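PDB 6K97: fusion DH from Streptomyces sp. MJ635-86F5, which forms an engineered double hot dog dehydratase domain of cremimycin biosynthesis, which probably removes water from a beta-hydroxyacyl polyketide intermediate carried on an acyl carrier protein. Local coordinates for residues A[206-211]-A[267-273]; A[215-221]-A[232-238]. All blocks are in the same frame, centred on the assembly; numbering follows the deposited sequence.

Contact 1: residues A[206-211]-A[267-273]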
ATOM      1  N   LEU A 206       7.087  12.336 -38.505  1.00 39.58           N
ATOM      2  CA  LEU A 206       6.983  11.412 -37.409  1.00 36.76           C
ATOM      3  C   LEU A 206       5.704  10.546 -37.498  1.00 36.95           C
ATOM      4  O   LEU A 206       5.731   9.311 -37.247  1.00 34.57           O
ATOM      5  CB  LEU A 206       7.056  12.185 -36.132  1.00 36.97           C
ATOM      6  CG  LEU A 206       8.427  12.818 -35.839  1.00 38.93           C
ATOM      7  CD1 LEU A 206       8.343  13.633 -34.542  1.00 40.02           C
ATOM      8  CD2 LEU A 206       9.510  11.756 -35.697  1.00 40.09           C
ATOM      9  N   ALA A 207       4.600  11.182 -37.887  1.00 36.31           N
ATOM     10  CA  ALA A 207       3.319  10.489 -38.035  1.00 37.45           C
ATOM     11  C   ALA A 207       3.400   9.407 -39.089  1.00 40.34           C
ATOM     12  O   ALA A 207       2.844   8.319 -38.922  1.00 43.50           O
ATOM     13  CB  ALA A 207       2.209  11.480 -38.350  1.00 37.27           C
ATOM     14  N   ASP A 208       4.118   9.690 -40.166  1.00 42.96           N
ATOM     15  CA  ASP A 208       4.318   8.713 -41.226  1.00 45.37           C
ATOM     16  C   ASP A 208       5.118   7.526 -40.796  1.00 43.29           C
ATOM     17  O   ASP A 208       5.022   6.510 -41.413  1.00 47.19           O
ATOM     18  CB  ASP A 208       5.010   9.358 -42.442  1.00 50.20           C
ATOM     19  CG  ASP A 208       4.046  10.215 -43.273  1.00 53.07           C
ATOM     20  OD1 ASP A 208       2.811  10.005 -43.191  1.00 59.90           O
ATOM     21  OD2 ASP A 208       4.516  11.131 -43.966  1.00 52.42           O
ATOM     22  N   ARG A 209       5.897   7.638 -39.738  1.00 44.14           N
ATOM     23  CA  ARG A 209       6.652   6.514 -39.188  1.00 43.93           C
ATOM     24  C   ARG A 209       5.927   5.766 -38.079  1.00 42.51           C
ATOM     25  O   ARG A 209       6.477   4.808 -37.562  1.00 41.38           O
ATOM     26  CB  ARG A 209       7.964   7.032 -38.567  1.00 48.21           C
ATOM     27  CG  ARG A 209       8.835   7.938 -39.447  1.00 54.14           C
ATOM     28  CD  ARG A 209       9.696   7.142 -40.399  1.00 60.63           C
ATOM     29  NE  ARG A 209      10.794   6.466 -39.714  1.00 68.17           N
ATOM     30  CZ  ARG A 209      12.090   6.777 -39.805  1.00 66.64           C
ATOM     31  NH1 ARG A 209      12.970   6.024 -39.147  1.00 64.52           N
ATOM     32  NH2 ARG A 209      12.521   7.803 -40.533  1.00 63.46           N
ATOM     33  N   GLY A 210       4.759   6.252 -37.645  1.00 39.99           N
ATOM     34  CA  GLY A 210       4.026   5.641 -36.553  1.00 40.85           C
ATOM     35  C   GLY A 210       3.928   6.409 -35.225  1.00 43.24           C
ATOM     36  O   GLY A 210       3.321   5.926 -34.264  1.00 41.91           O
ATOM     37  N   PHE A 211       4.553   7.574 -35.150  1.00 42.70           N
ATOM     38  CA  PHE A 211       4.405   8.421 -33.990  1.00 44.10           C
ATOM     39  C   PHE A 211       3.141   9.270 -34.168  1.00 44.95           C
ATOM     40  O   PHE A 211       3.191  10.381 -34.679  1.00 43.79           O
ATOM     41  CB  PHE A 211       5.633   9.323 -33.813  1.00 43.10           C
ATOM     42  CG  PHE A 211       6.919   8.572 -33.607  1.00 42.94           C
ATOM     43  CD1 PHE A 211       7.323   8.190 -32.337  1.00 46.87           C
ATOM     44  CD2 PHE A 211       7.730   8.253 -34.669  1.00 44.31           C
ATOM     45  CE1 PHE A 211       8.507   7.482 -32.140  1.00 47.63           C
ATOM     46  CE2 PHE A 211       8.903   7.541 -34.480  1.00 45.78           C
ATOM     47  CZ  PHE A 211       9.298   7.151 -33.212  1.00 46.01           C
ATOM     48  N   LEU A 267      16.320   9.657 -35.994  1.00 51.96           N
ATOM     49  CA  LEU A 267      15.594   8.763 -36.899  1.00 57.25           C
ATOM     50  C   LEU A 267      16.077   8.839 -38.344  1.00 57.88           C
ATOM     51  O   LEU A 267      15.523   8.201 -39.214  1.00 56.96           O
ATOM     52  CB  LEU A 267      14.070   9.101 -36.878  1.00 55.94           C
ATOM     53  CG  LEU A 267      13.308   8.779 -35.599  1.00 61.47           C
ATOM     54  CD1 LEU A 267      11.828   9.109 -35.775  1.00 60.46           C
ATOM     55  CD2 LEU A 267      13.445   7.313 -35.179  1.00 65.09           C
ATOM     56  N   ASP A 268      17.112   9.619 -38.582  1.00 64.35           N
ATOM     57  CA  ASP A 268      17.370  10.191 -39.886  1.00 65.10           C
ATOM     58  C   ASP A 268      17.564   9.159 -40.981  1.00 67.02           C
ATOM     59  O   ASP A 268      16.956   9.253 -42.068  1.00 62.22           O
ATOM     60  CB  ASP A 268      18.601  11.105 -39.820  1.00 70.77           C
ATOM     61  CG  ASP A 268      18.667  12.106 -40.955  1.00 70.95           C
ATOM     62  OD1 ASP A 268      17.670  12.303 -41.705  1.00 58.88           O
ATOM     63  OD2 ASP A 268      19.756  12.701 -41.064  1.00 73.17           O
ATOM     64  N   GLY A 269      18.402   8.169 -40.737  1.00 63.11           N
ATOM     65  CA  GLY A 269      18.561   7.114 -41.759  1.00 64.95           C
ATOM     66  C   GLY A 269      18.273   5.785 -41.087  1.00 64.57           C
ATOM     67  O   GLY A 269      19.155   4.923 -40.949  1.00 69.64           O
ATOM     68  N   GLU A 270      17.064   5.663 -40.554  1.00 59.97           N
ATOM     69  CA  GLU A 270      16.748   4.547 -39.696  1.00 57.44           C
ATOM     70  C   GLU A 270      15.438   3.953 -40.133  1.00 55.29           C
ATOM     71  O   GLU A 270      14.622   4.595 -40.736  1.00 53.17           O
ATOM     72  CB  GLU A 270      16.738   4.973 -38.230  1.00 58.50           C
ATOM     73  CG  GLU A 270      18.108   5.353 -37.676  1.00 58.80           C
ATOM     74  CD  GLU A 270      19.020   4.160 -37.445  1.00 57.58           C
ATOM     75  OE1 GLU A 270      18.543   2.994 -37.478  1.00 60.53           O
ATOM     76  OE2 GLU A 270      20.214   4.393 -37.196  1.00 53.96           O
ATOM     77  N   GLU A 271      15.277   2.682 -39.870  1.00 59.38           N
ATOM     78  CA  GLU A 271      14.090   1.973 -40.284  1.00 63.25           C
ATOM     79  C   GLU A 271      13.274   1.842 -38.992  1.00 60.36           C
ATOM     80  O   GLU A 271      13.847   1.691 -37.905  1.00 59.51           O
ATOM     81  CB  GLU A 271      14.511   0.620 -40.900  1.00 62.88           C
ATOM     82  CG  GLU A 271      13.541  -0.007 -41.878  1.00 64.73           C
ATOM     83  CD  GLU A 271      13.363   0.792 -43.156  1.00 69.10           C
ATOM     84  OE1 GLU A 271      14.272   0.800 -44.022  1.00 69.91           O
ATOM     85  OE2 GLU A 271      12.277   1.381 -43.311  1.00 69.18           O
ATOM     86  N   GLY A 272      11.957   1.963 -39.083  1.00 57.87           N
ATOM     87  CA  GLY A 272      11.101   1.798 -37.878  1.00 61.58           C
ATOM     88  C   GLY A 272      11.244   2.736 -36.658  1.00 57.66           C
ATOM     89  O   GLY A 272      11.623   3.883 -36.768  1.00 57.52           O
ATOM     90  N   LEU A 273      10.860   2.234 -35.496  1.00 55.86           N
ATOM     91  CA  LEU A 273      10.508   3.079 -34.393  1.00 53.20           C
ATOM     92  C   LEU A 273      11.515   2.950 -33.350  1.00 48.16           C
ATOM     93  O   LEU A 273      12.101   1.897 -33.163  1.00 51.53           O
ATOM     94  CB  LEU A 273       9.200   2.663 -33.759  1.00 60.56           C
ATOM     95  CG  LEU A 273       7.987   2.735 -34.665  1.00 62.79           C
ATOM     96  CD1 LEU A 273       6.923   1.776 -34.164  1.00 64.62           C
ATOM     97  CD2 LEU A 273       7.474   4.156 -34.745  1.00 64.16           C
TER
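In the C-terminal hotdog half of the fusion, helix 199-208 closes with a Schellman motif, and the loop that leads from helix 252-266 into strand 273-284 wraps against it. Leu206 starts the apolar part, its CD2 3.5 Å from Leu267 CD1, while its carbonyl accepts the Phe211 amide that helps close the turn. Arg209 supplies most of the burial on this side. Its guanidinium reaches into the bend of the loop with Leu267 CB over one face, and makes three weak hydrogen bonds: NH1 and NH2 to Leu267 O, and NH1 to Gly272 O. Gly210 follows with positive phi, and Leu273 CD2 sits so close that a CB here would be crowded. Beyond it the chain turns to Phe211, whose ring meets both Leu267 and Leu273. Its CE2 is 3.6 Å from Leu267 CD1, and Leu273 CD2 makes a CH-pi contact over the ring face, 4.0 Å from the centroid.

Contact 2: residues A[215-221]-A[232-238]. With SO4 (sulfate ion), chain C.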
ATOM      1  N   GLU A 215      -3.238  16.113 -30.263  1.00 47.94           N
ATOM      2  CA  GLU A 215      -3.029  17.508 -29.998  1.00 50.02           C
ATOM      3  C   GLU A 215      -2.262  17.758 -28.707  1.00 46.81           C
ATOM      4  O   GLU A 215      -1.360  18.617 -28.657  1.00 42.11           O
ATOM      5  CB  GLU A 215      -4.349  18.268 -30.059  1.00 57.59           C
ATOM      6  CG  GLU A 215      -4.089  19.753 -30.281  1.00 69.77           C
ATOM      7  CD  GLU A 215      -5.354  20.585 -30.401  1.00 75.84           C
ATOM      8  OE1 GLU A 215      -6.472  19.993 -30.559  1.00 74.71           O
ATOM      9  OE2 GLU A 215      -5.194  21.828 -30.321  1.00 69.69           O
ATOM     10  N   THR A 216      -2.580  17.006 -27.671  1.00 44.50           N
ATOM     11  CA  THR A 216      -1.904  17.232 -26.397  1.00 44.08           C
ATOM     12  C   THR A 216      -0.407  16.975 -26.424  1.00 44.24           C
ATOM     13  O   THR A 216       0.348  17.557 -25.619  1.00 43.16           O
ATOM     14  CB  THR A 216      -2.446  16.341 -25.274  1.00 45.12           C
ATOM     15  OG1 THR A 216      -3.863  16.477 -25.179  1.00 44.01           O
ATOM     16  CG2 THR A 216      -1.816  16.789 -23.949  1.00 46.71           C
ATOM     17  N   PHE A 217       0.008  16.048 -27.294  1.00 41.10           N
ATOM     18  CA  PHE A 217       1.400  15.667 -27.397  1.00 38.07           C
ATOM     19  C   PHE A 217       2.105  16.313 -28.549  1.00 38.37           C
ATOM     20  O   PHE A 217       3.215  15.979 -28.819  1.00 43.04           O
ATOM     21  CB  PHE A 217       1.556  14.148 -27.450  1.00 37.51           C
ATOM     22  CG  PHE A 217       1.373  13.503 -26.120  1.00 39.16           C
ATOM     23  CD1 PHE A 217       0.100  13.336 -25.591  1.00 41.35           C
ATOM     24  CD2 PHE A 217       2.458  13.123 -25.368  1.00 40.60           C
ATOM     25  CE1 PHE A 217      -0.085  12.788 -24.349  1.00 38.98           C
ATOM     26  CE2 PHE A 217       2.285  12.588 -24.112  1.00 42.36           C
ATOM     27  CZ  PHE A 217       0.999  12.414 -23.604  1.00 40.08           C
ATOM     28  N   ARG A 218       1.507  17.296 -29.190  1.00 40.50           N
ATOM     29  CA  ARG A 218       2.226  18.036 -30.235  1.00 41.22           C
ATOM     30  C   ARG A 218       2.650  19.355 -29.601  1.00 41.59           C
ATOM     31  O   ARG A 218       2.211  20.415 -30.007  1.00 48.83           O
ATOM     32  CB  ARG A 218       1.348  18.280 -31.447  1.00 42.81           C
ATOM     33  CG  ARG A 218       1.086  17.047 -32.263  1.00 46.02           C
ATOM     34  CD  ARG A 218       0.788  17.389 -33.712  1.00 46.43           C
ATOM     35  NE  ARG A 218      -0.466  18.125 -33.793  1.00 46.65           N
ATOM     36  CZ  ARG A 218      -1.681  17.569 -33.845  1.00 49.06           C
ATOM     37  NH1 ARG A 218      -1.868  16.251 -33.779  1.00 48.78           N
ATOM     38  NH2 ARG A 218      -2.753  18.343 -33.899  1.00 55.34           N
ATOM     39  N   GLY A 219       3.522  19.268 -28.608  1.00 38.48           N
ATOM     40  CA  GLY A 219       3.927  20.417 -27.807  1.00 37.38           C
ATOM     41  C   GLY A 219       5.185  21.124 -28.243  1.00 37.18           C
ATOM     42  O   GLY A 219       5.484  22.181 -27.744  1.00 35.74           O
ATOM     43  N   LEU A 220       5.898  20.584 -29.228  1.00 41.06           N
ATOM     44  CA  LEU A 220       7.058  21.283 -29.791  1.00 40.37           C
ATOM     45  C   LEU A 220       6.606  22.470 -30.651  1.00 40.97           C
ATOM     46  O   LEU A 220       6.239  22.274 -31.763  1.00 47.87           O
ATOM     47  CB  LEU A 220       7.922  20.301 -30.597  1.00 38.00           C
ATOM     48  CG  LEU A 220       9.183  20.853 -31.272  1.00 40.99           C
ATOM     49  CD1 LEU A 220      10.193  21.337 -30.261  1.00 41.78           C
ATOM     50  CD2 LEU A 220       9.850  19.831 -32.193  1.00 42.07           C
ATOM     51  N   ARG A 221       6.664  23.689 -30.140  1.00 44.40           N
ATOM     52  CA  ARG A 221       6.235  24.882 -30.889  1.00 48.93           C
ATOM     53  C   ARG A 221       7.302  25.449 -31.871  1.00 46.13           C
ATOM     54  O   ARG A 221       6.940  26.063 -32.856  1.00 46.83           O
ATOM     55  CB  ARG A 221       5.816  26.050 -29.945  1.00 52.30           C
ATOM     56  CG  ARG A 221       4.613  25.951 -28.991  1.00 61.48           C
ATOM     57  CD  ARG A 221       3.468  24.935 -29.136  1.00 67.60           C
ATOM     58  NE  ARG A 221       3.103  24.528 -30.473  1.00 84.62           N
ATOM     59  CZ  ARG A 221       2.251  23.535 -30.738  1.00 94.29           C
ATOM     60  NH1 ARG A 221       1.652  22.869 -29.750  1.00 97.63           N
ATOM     61  NH2 ARG A 221       1.982  23.218 -32.002  1.00 96.07           N
ATOM     62  N   ALA A 232      14.845  23.961 -28.163  1.00 44.79           N
ATOM     63  CA  ALA A 232      13.422  23.780 -28.412  1.00 44.34           C
ATOM     64  C   ALA A 232      12.548  24.590 -27.465  1.00 47.48           C
ATOM     65  O   ALA A 232      12.801  24.600 -26.258  1.00 51.07           O
ATOM     66  CB  ALA A 232      13.101  22.312 -28.252  1.00 43.65           C
ATOM     67  N   ASP A 233      11.519  25.249 -27.994  1.00 47.05           N
ATOM     68  CA  ASP A 233      10.458  25.780 -27.161  1.00 47.48           C
ATOM     69  C   ASP A 233       9.329  24.751 -27.167  1.00 45.36           C
ATOM     70  O   ASP A 233       8.837  24.374 -28.226  1.00 41.44           O
ATOM     71  CB  ASP A 233       9.957  27.120 -27.675  1.00 54.96           C
ATOM     72  CG  ASP A 233      10.924  28.250 -27.407  1.00 59.61           C
ATOM     73  OD1 ASP A 233      12.067  27.999 -26.965  1.00 69.74           O
ATOM     74  OD2 ASP A 233      10.531  29.409 -27.599  1.00 64.48           O
ATOM     75  N   VAL A 234       8.948  24.290 -25.980  1.00 42.97           N
ATOM     76  CA  VAL A 234       7.847  23.360 -25.824  1.00 42.80           C
ATOM     77  C   VAL A 234       6.816  23.948 -24.869  1.00 42.47           C
ATOM     78  O   VAL A 234       7.126  24.762 -24.009  1.00 39.73           O
ATOM     79  CB  VAL A 234       8.314  21.958 -25.349  1.00 44.13           C
ATOM     80  CG1 VAL A 234       9.382  21.430 -26.271  1.00 46.56           C
ATOM     81  CG2 VAL A 234       8.892  21.993 -23.948  1.00 44.45           C
ATOM     82  N   GLU A 235       5.582  23.532 -25.067  1.00 46.98           N
ATOM     83  CA  GLU A 235       4.440  23.973 -24.288  1.00 52.55           C
ATOM     84  C   GLU A 235       3.462  22.789 -24.257  1.00 51.29           C
ATOM     85  O   GLU A 235       3.678  21.827 -24.953  1.00 49.73           O
ATOM     86  CB  GLU A 235       3.809  25.217 -24.876  1.00 54.29           C
ATOM     87  CG  GLU A 235       3.297  26.145 -23.771  1.00 66.79           C
ATOM     88  CD  GLU A 235       2.897  27.528 -24.269  1.00 72.39           C
ATOM     89  OE1 GLU A 235       2.834  27.722 -25.523  1.00 79.11           O
ATOM     90  OE2 GLU A 235       2.629  28.388 -23.396  1.00 73.05           O
ATOM     91  N   VAL A 236       2.461  22.804 -23.383  1.00 52.76           N
ATOM     92  CA  VAL A 236       1.498  21.703 -23.357  1.00 54.95           C
ATOM     93  C   VAL A 236       0.464  21.957 -24.458  1.00 55.27           C
ATOM     94  O   VAL A 236      -0.225  22.999 -24.448  1.00 53.50           O
ATOM     95  CB  VAL A 236       0.781  21.593 -21.988  1.00 58.41           C
ATOM     96  CG1 VAL A 236      -0.164  20.400 -21.976  1.00 60.89           C
ATOM     97  CG2 VAL A 236       1.796  21.451 -20.879  1.00 62.90           C
ATOM     98  N   GLY A 237       0.361  21.021 -25.398  1.00 53.58           N
ATOM     99  CA  GLY A 237      -0.600  21.124 -26.497  1.00 57.14           C
ATOM    100  C   GLY A 237      -2.034  20.974 -26.010  1.00 59.81           C
ATOM    101  O   GLY A 237      -2.289  20.275 -25.031  1.00 66.71           O
ATOM    102  N   ALA A 238      -2.967  21.679 -26.649  1.00 69.73           N
ATOM    103  CA  ALA A 238      -4.403  21.600 -26.300  1.00 74.16           C
ATOM    104  C   ALA A 238      -4.663  21.695 -24.792  1.00 79.26           C
ATOM    105  O   ALA A 238      -5.157  20.732 -24.177  1.00 97.66           O
ATOM    106  CB  ALA A 238      -5.006  20.325 -26.870  1.00 73.89           C
TER
HETATM  107  S   SO4 C 401      -5.626  15.596 -33.372  1.00 97.53           S
HETATM  108  O1  SO4 C 401      -5.594  15.356 -31.894  1.00 72.60           O
HETATM  109  O2  SO4 C 401      -4.458  14.957 -34.022  1.00 99.17           O
HETATM  110  O3  SO4 C 401      -6.850  14.965 -33.939  1.00 96.27           O
HETATM  111  O4  SO4 C 401      -5.628  17.059 -33.706  1.00 80.50           O
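Arg221, Gly237 and Ala238 bury the most surface where the beta hairpin of the C-terminal hotdog half opens into its two flanking loops. Arg221 begins at the paired end: its N donates to Asp233 O at 3.0 Å, Glu235 N returns a bond of 3.0 Å to Gly219 O, and between them Leu220 and Val234 form an antiparallel non-hydrogen-bonded pair. The helical backbone angles of Arg221, with Ala222 also bonded to Asp233, are consistent with a beta bulge. The arginine side chain then folds along Glu235 and Gly237, CG 4.3 Å from Glu235 CB and NH1 4.3 Å from Gly237 CA.

Gly237 lies against the 3-10 turn at Glu215-Thr216. A CB would collide with Glu215 O; instead Gly237 CA touches that oxygen at 3.4 Å, and Thr216 CA approaches Gly237 O at 3.4 Å. Next door, Ala238 CB rests 3.6 Å from Glu215 CD. On the same turn, Glu215 N and the Arg218 guanidinium hold a sulfate, probably from the crystallisation liquor.

Leu220 meets Leu202 of helix 199-208 and Val234 packs on Leu254 and Ala257 of helix 252-266, while strand 291-298 pairs with strand 229-235 and adds the Arg293 salt bridge to Asp233.

Both contacts belong to the C-terminal hotdog half of the fusion. Leaving helix 199-208, the chain passes the first side of contact 1 and, through strand 211-213, soon reaches residues 215-221. The hairpin of strands 220-226 and 229-235 brings it back at 232-238, so contact 2 closes a short loop. The chain then runs through helix 252-266, and only at 267-273 does contact 1 close its longer loop, with all of contact 2 within it. Their centres are about 19 Å apart. Contact 2 joins the open ends of the hairpin strands, within the long antiparallel sheet; contact 1 ties the end of helix 199-208 to the passage from helix 252-266 into strand 273-284.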